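Side-chain contacts in 2-oxoglutarate dehydrogenase E3 component (Thermus thermophilus, PDB 2YQU), which probably catalyses the NAD(+)-dependent reoxidation of protein-bound dihydrolipoyl groups, using one FAD per subunit, as the E3 component of 2-oxo acid dehydrogenase complexes: residues Ala16-Arg19 with Ala20-Gly24; Ala319-Glu322 with His323-Arg326; Gly366-Pro369 with Tyr370-Gly374. All coordinates share one frame; numbering follows the deposited sequence.

Contact 1 (Ala16-Arg19 with Ala20-Gly24)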
loop_
_atom_site.group_PDB
_atom_site.type_symbol
_atom_site.label_atom_id
_atom_site.label_comp_id
_atom_site.label_asym_id
_atom_site.label_seq_id
_atom_site.Cartn_x
_atom_site.Cartn_y
_atom_site.Cartn_z
ATOM N N ALA A 16 3.278 15.681 -20.476
ATOM C CA ALA A 16 3.360 15.582 -21.924
ATOM C C ALA A 16 4.641 16.256 -22.417
ATOM O O ALA A 16 5.346 15.711 -23.275
ATOM C CB ALA A 16 2.162 16.213 -22.567
ATOM N N ALA A 17 4.935 17.434 -21.871
ATOM C CA ALA A 17 6.096 18.216 -22.300
ATOM C C ALA A 17 7.400 17.469 -22.039
ATOM O O ALA A 17 8.240 17.393 -22.935
ATOM C CB ALA A 17 6.107 19.598 -21.633
ATOM N N ILE A 18 7.542 16.868 -20.848
ATOM C CA ILE A 18 8.736 16.091 -20.500
ATOM C C ILE A 18 8.860 14.863 -21.411
ATOM O O ILE A 18 9.927 14.595 -21.941
ATOM C CB ILE A 18 8.733 15.662 -19.001
ATOM C CG1 ILE A 18 8.823 16.886 -18.085
ATOM C CG2 ILE A 18 9.875 14.692 -18.712
ATOM C CD1 ILE A 18 8.433 16.594 -16.642
ATOM N N ARG A 19 7.769 14.127 -21.608
ATOM C CA ARG A 19 7.802 12.977 -22.504
ATOM C C ARG A 19 8.166 13.368 -23.936
ATOM O O ARG A 19 8.951 12.668 -24.596
ATOM C CB ARG A 19 6.464 12.241 -22.499
ATOM C CG ARG A 19 6.485 10.924 -23.248
ATOM C CD ARG A 19 7.424 9.879 -22.646
ATOM N NE ARG A 19 7.538 8.719 -23.527
ATOM C CZ ARG A 19 8.661 8.068 -23.812
ATOM N NH1 ARG A 19 9.834 8.448 -23.320
ATOM N NH2 ARG A 19 8.610 7.017 -24.620
ATOM N N ALA A 20 7.596 14.471 -24.406
ATOM C CA ALA A 20 7.874 14.983 -25.744
ATOM C C ALA A 20 9.365 15.296 -25.905
ATOM O O ALA A 20 9.983 14.925 -26.914
ATOM C CB ALA A 20 7.023 16.219 -26.033
ATOM N N ALA A 21 9.939 15.952 -24.900
ATOM C CA ALA A 21 11.376 16.218 -24.880
ATOM C C ALA A 21 12.173 14.919 -24.949
ATOM O O ALA A 21 13.149 14.831 -25.688
ATOM C CB ALA A 21 11.763 17.013 -23.641
ATOM N N GLN A 22 11.755 13.909 -24.187
ATOM C CA GLN A 22 12.404 12.600 -24.207
ATOM C C GLN A 22 12.349 11.950 -25.588
ATOM O O GLN A 22 13.244 11.192 -25.958
ATOM C CB GLN A 22 11.772 11.664 -23.171
ATOM C CG GLN A 22 12.073 12.050 -21.738
ATOM C CD GLN A 22 11.453 11.098 -20.719
ATOM O OE1 GLN A 22 10.623 10.250 -21.069
ATOM N NE2 GLN A 22 11.858 11.237 -19.461
ATOM N N LEU A 23 11.302 12.255 -26.347
ATOM C CA LEU A 23 11.125 11.703 -27.691
ATOM C C LEU A 23 11.890 12.499 -28.748
ATOM O O LEU A 23 11.944 12.098 -29.907
ATOM C CB LEU A 23 9.635 11.649 -28.047
ATOM C CG LEU A 23 8.838 10.655 -27.192
ATOM C CD1 LEU A 23 7.345 10.927 -27.303
ATOM C CD2 LEU A 23 9.161 9.225 -27.580
ATOM N N GLY A 24 12.480 13.618 -28.336
ATOM C CA GLY A 24 13.325 14.426 -29.196
ATOM C C GLY A 24 12.661 15.657 -29.774
ATOM O O GLY A 24 13.213 16.290 -30.667
#
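Backbone bonds run from A20 N to A16 O, A21 N to A17 O, Q22 N to I18 O and L23 N to R19 O, carrying 16-19 into 20-24 at the C-terminal end of helix 11-22. This is the helix of the beta-alpha-beta unit that follows the GxGxxG-type dinucleotide-binding loop, and G24, with positive phi, closes it in a Schellman motif. R19 does most of the side-chain work. Its CG stands trans to the backbone N (chi1 -172°), and a bend at chi2 of 63° turns the chain along the helix toward Q22 and L23. There NH1 gives a hydrogen bond to Q22 OE1 at 3.0 Å, the oxygen lying at the guanidinium edge, in its plane; the amide is turned 81° from that plane. The other end of the amide has the stronger partner: NE2 bonds P452 O of the second subunit, tying the helix end to the dimer partner. R19 NE forms a salt bridge with E322 of helix 310-326. L23 follows R19 by one turn, and its CG lies 3.3 Å from R19 O. From there the leucine reaches over one face of the guanidinium, near its rim, with CD2 3.7 Å from R19 NH2.

Contact 2 (Ala319-Glu322 with His323-Arg326)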
loop_
_atom_site.group_PDB
_atom_site.type_symbol
_atom_site.label_atom_id
_atom_site.label_comp_id
_atom_site.label_asym_id
_atom_site.label_seq_id
_atom_site.Cartn_x
_atom_site.Cartn_y
_atom_site.Cartn_z
ATOM N N ALA A 319 0.338 9.536 -24.082
ATOM C CA ALA A 319 -0.211 8.884 -25.277
ATOM C C ALA A 319 -0.310 9.850 -26.452
ATOM O O ALA A 319 -0.087 9.460 -27.597
ATOM C CB ALA A 319 -1.585 8.289 -24.978
ATOM N N ALA A 320 -0.643 11.104 -26.162
ATOM C CA ALA A 320 -0.796 12.122 -27.196
ATOM C C ALA A 320 0.532 12.401 -27.888
ATOM O O ALA A 320 0.610 12.394 -29.116
ATOM C CB ALA A 320 -1.346 13.409 -26.602
ATOM N N VAL A 321 1.578 12.622 -27.099
ATOM C CA VAL A 321 2.885 12.987 -27.660
ATOM C C VAL A 321 3.570 11.783 -28.301
ATOM O O VAL A 321 4.290 11.921 -29.282
ATOM C CB VAL A 321 3.813 13.701 -26.635
ATOM C CG1 VAL A 321 3.147 14.973 -26.112
ATOM C CG2 VAL A 321 4.223 12.793 -25.494
ATOM N N GLU A 322 3.331 10.598 -27.757
ATOM C CA GLU A 322 3.811 9.374 -28.386
ATOM C C GLU A 322 3.124 9.139 -29.739
ATOM O O GLU A 322 3.740 8.610 -30.657
ATOM C CB GLU A 322 3.621 8.189 -27.439
ATOM C CG GLU A 322 4.660 8.180 -26.330
ATOM C CD GLU A 322 4.591 6.966 -25.423
ATOM O OE1 GLU A 322 5.509 6.822 -24.586
ATOM O OE2 GLU A 322 3.630 6.162 -25.533
ATOM N N HIS A 323 1.867 9.557 -29.871
ATOM C CA HIS A 323 1.160 9.453 -31.151
ATOM C C HIS A 323 1.707 10.463 -32.156
ATOM O O HIS A 323 1.869 10.145 -33.328
ATOM C CB HIS A 323 -0.338 9.673 -30.984
ATOM C CG HIS A 323 -1.119 9.454 -32.241
ATOM N ND1 HIS A 323 -1.775 10.472 -32.899
ATOM C CD2 HIS A 323 -1.318 8.339 -32.981
ATOM C CE1 HIS A 323 -2.371 9.986 -33.975
ATOM N NE2 HIS A 323 -2.112 8.693 -34.044
ATOM N N MET A 324 1.988 11.671 -31.685
ATOM C CA MET A 324 2.587 12.710 -32.523
ATOM C C MET A 324 3.861 12.196 -33.204
ATOM O O MET A 324 4.041 12.364 -34.404
ATOM C CB MET A 324 2.941 13.948 -31.687
ATOM C CG MET A 324 1.759 14.750 -31.211
ATOM S SD MET A 324 2.253 15.943 -29.975
ATOM C CE MET A 324 0.683 16.309 -29.207
ATOM N N VAL A 325 4.733 11.565 -32.428
ATOM C CA VAL A 325 6.066 11.184 -32.914
ATOM C C VAL A 325 6.062 9.827 -33.634
ATOM O O VAL A 325 6.698 9.679 -34.677
ATOM C CB VAL A 325 7.088 11.187 -31.755
ATOM C CG1 VAL A 325 8.464 10.662 -32.209
ATOM C CG2 VAL A 325 7.215 12.591 -31.166
ATOM N N ARG A 326 5.344 8.849 -33.083
ATOM C CA ARG A 326 5.412 7.464 -33.566
ATOM C C ARG A 326 4.182 6.997 -34.351
ATOM O O ARG A 326 4.230 5.966 -35.022
ATOM C CB ARG A 326 5.637 6.510 -32.392
ATOM C CG ARG A 326 6.900 6.759 -31.592
ATOM C CD ARG A 326 6.894 6.071 -30.235
ATOM N NE ARG A 326 8.194 6.116 -29.570
ATOM C CZ ARG A 326 8.418 5.660 -28.336
ATOM N NH1 ARG A 326 7.435 5.112 -27.624
ATOM N NH2 ARG A 326 9.632 5.745 -27.814
#
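Four i to i+4 backbone bonds, from H323 N to A319 O through R326 N to E322 O, make 319-322 and 323-326 one run of helix, the C-terminal turns of helix 310-326. This helix packs beside helix 11-22 of the FAD-binding Rossmann-type domain, and its residues divide between a buried side and a charged, more open one. On the buried side M324 reaches back along the preceding turn. With CG trans to the carbonyl carbon (chi1 -71°) and the chain extended beyond it, the thioether runs past V321, SD lying 4.1 Å from V321 CG1 and 3.8 Å from V321 CA. The methyl goes on to A320, with CE 4.4 Å from A320 CB. Y298 and L4, from two strands of the parallel sheet, also pack on M324, which is thus packed between this helix and strands 2-7 and 297-299. H323 points its ring off the helix, where ND1 is hydrogen-bonded to Y298 OH. On the charged side E322 and R326, one turn apart, lie alongside each other and point the same way, their flat groups inclined by 32°. The pairing is a long salt bridge, purely between charges: the carboxylate oxygen sits well out of the guanidinium plane and no N-H is aimed at it. E322 OE1 has its stronger partner in R19 NE of helix 11-22, so the carboxylate faces both arginines and probably offsets the like charges of R19 and R326, which come close there. Along the helix itself, E322 OE1 and R326 NH1 stand 4.0 Å apart.

Contact 3 (Gly366-Pro369 with Tyr370-Gly374)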
loop_
_atom_site.group_PDB
_atom_site.type_symbol
_atom_site.label_atom_id
_atom_site.label_comp_id
_atom_site.label_asym_id
_atom_site.label_seq_id
_atom_site.Cartn_x
_atom_site.Cartn_y
_atom_site.Cartn_z
ATOM N N GLY A 366 -16.332 -11.473 -5.889
ATOM C CA GLY A 366 -15.532 -11.967 -4.784
ATOM C C GLY A 366 -15.308 -10.830 -3.804
ATOM O O GLY A 366 -14.924 -9.743 -4.201
ATOM N N LYS A 367 -15.542 -11.079 -2.525
ATOM C CA LYS A 367 -15.464 -10.037 -1.517
ATOM C C LYS A 367 -14.788 -10.567 -0.259
ATOM O O LYS A 367 -15.130 -11.644 0.235
ATOM C CB LYS A 367 -16.871 -9.516 -1.200
ATOM C CG LYS A 367 -16.915 -8.321 -0.283
ATOM C CD LYS A 367 -18.275 -7.635 -0.378
ATOM C CE LYS A 367 -18.625 -6.891 0.887
ATOM N NZ LYS A 367 -20.019 -6.353 0.813
ATOM N N PHE A 368 -13.813 -9.811 0.241
ATOM C CA PHE A 368 -13.127 -10.138 1.482
ATOM C C PHE A 368 -13.128 -8.917 2.404
ATOM O O PHE A 368 -12.743 -7.815 1.989
ATOM C CB PHE A 368 -11.702 -10.602 1.200
ATOM C CG PHE A 368 -11.075 -11.315 2.348
ATOM C CD1 PHE A 368 -11.363 -12.653 2.580
ATOM C CD2 PHE A 368 -10.213 -10.654 3.215
ATOM C CE1 PHE A 368 -10.793 -13.312 3.642
ATOM C CE2 PHE A 368 -9.625 -11.322 4.270
ATOM C CZ PHE A 368 -9.922 -12.651 4.490
ATOM N N PRO A 369 -13.584 -9.095 3.639
ATOM C CA PRO A 369 -13.714 -7.977 4.576
ATOM C C PRO A 369 -12.439 -7.730 5.361
ATOM O O PRO A 369 -11.702 -8.679 5.651
ATOM C CB PRO A 369 -14.804 -8.464 5.523
ATOM C CG PRO A 369 -14.565 -9.941 5.597
ATOM C CD PRO A 369 -14.009 -10.367 4.257
ATOM N N TYR A 370 -12.199 -6.466 5.711
ATOM C CA TYR A 370 -11.087 -6.087 6.583
ATOM C C TYR A 370 -11.158 -6.784 7.943
ATOM O O TYR A 370 -10.136 -6.957 8.601
ATOM C CB TYR A 370 -11.060 -4.572 6.808
ATOM C CG TYR A 370 -10.257 -3.779 5.794
ATOM C CD1 TYR A 370 -9.142 -3.051 6.185
ATOM C CD2 TYR A 370 -10.626 -3.739 4.451
ATOM C CE1 TYR A 370 -8.411 -2.302 5.273
ATOM C CE2 TYR A 370 -9.899 -3.001 3.534
ATOM C CZ TYR A 370 -8.789 -2.292 3.944
ATOM O OH TYR A 370 -8.083 -1.550 3.034
ATOM N N SER A 371 -12.358 -7.183 8.356
ATOM C CA SER A 371 -12.560 -7.846 9.647
ATOM C C SER A 371 -11.895 -9.209 9.715
ATOM O O SER A 371 -11.595 -9.693 10.800
ATOM C CB SER A 371 -14.054 -7.996 9.943
ATOM O OG SER A 371 -14.699 -8.756 8.945
ATOM N N ALA A 372 -11.671 -9.823 8.557
ATOM C CA ALA A 372 -10.989 -11.116 8.478
ATOM C C ALA A 372 -9.476 -10.997 8.209
ATOM O O ALA A 372 -8.802 -12.012 8.032
ATOM C CB ALA A 372 -11.654 -11.971 7.412
ATOM N N SER A 373 -8.955 -9.766 8.162
ATOM C CA SER A 373 -7.539 -9.509 7.878
ATOM C C SER A 373 -6.701 -9.435 9.157
ATOM O O SER A 373 -6.986 -8.618 10.034
ATOM C CB SER A 373 -7.380 -8.193 7.112
ATOM O OG SER A 373 -6.037 -7.760 7.143
ATOM N N GLY A 374 -5.664 -10.269 9.245
ATOM C CA GLY A 374 -4.749 -10.247 10.376
ATOM C C GLY A 374 -4.097 -8.893 10.559
ATOM O O GLY A 374 -4.094 -8.337 11.653
#
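F368 holds CG trans to its backbone N (chi1 -163°), and chi2 of 80° turns the ring so that its far end lies against A372, four residues on. The chain gets back there through a 3-10 turn at 370-372, in which A372 N bonds P369 O at 3.1 Å; the donor stands above the carbonyl plane, 57° out of it. A372 thereby aims its methyl at the end of the strand, with CB 3.5 Å from F368 CZ and 4.0 Å from P369 CG. The proline joins in twice more: its CD rests over one face of the F368 ring, 3.6 Å above the plane and toward the rim, and its CB lies 3.4 Å from S371 OG. I440 and E443 of helix 438-449, with H454 and L455 of the C-terminal tail, pack round the phenylalanine. Cutting F368 back to an alanine is likely to open a gap between the A372 methyl and I440 and to leave the proline ring without the surface it rests on. Y370 also packs on I440 and hydrogen-bonds A405 O through OH, while S373 OG takes the N-H of A376. The whole is a strand-to-helix connection in the dimerisation domain: strand 363-369, outermost in this chain's antiparallel sheet, ends in a 3-10 turn, and S373 is the N-cap of helix 374-379.

In the fold
Along the chain the three contacts follow in series, each closing before the next begins. Contacts 1 and 2 are neighbours in space, their centres 10 Å apart, though nearly 300 residues separate them in sequence. They lie on helices 11-22 and 310-326, which pack together, so the C-terminal ends of both helices are joined through charged and apolar side chains. Helix 11-22 also meets the second subunit there. Contact 3 is remote, with centres about 43 Å from contact 1 and 42 Å from contact 2 and no touch to either. Contacts 1 and 2 thus join two helices of the FAD-binding part near the subunit interface, while contact 3 shapes the strand-to-helix connection in the dimerisation domain.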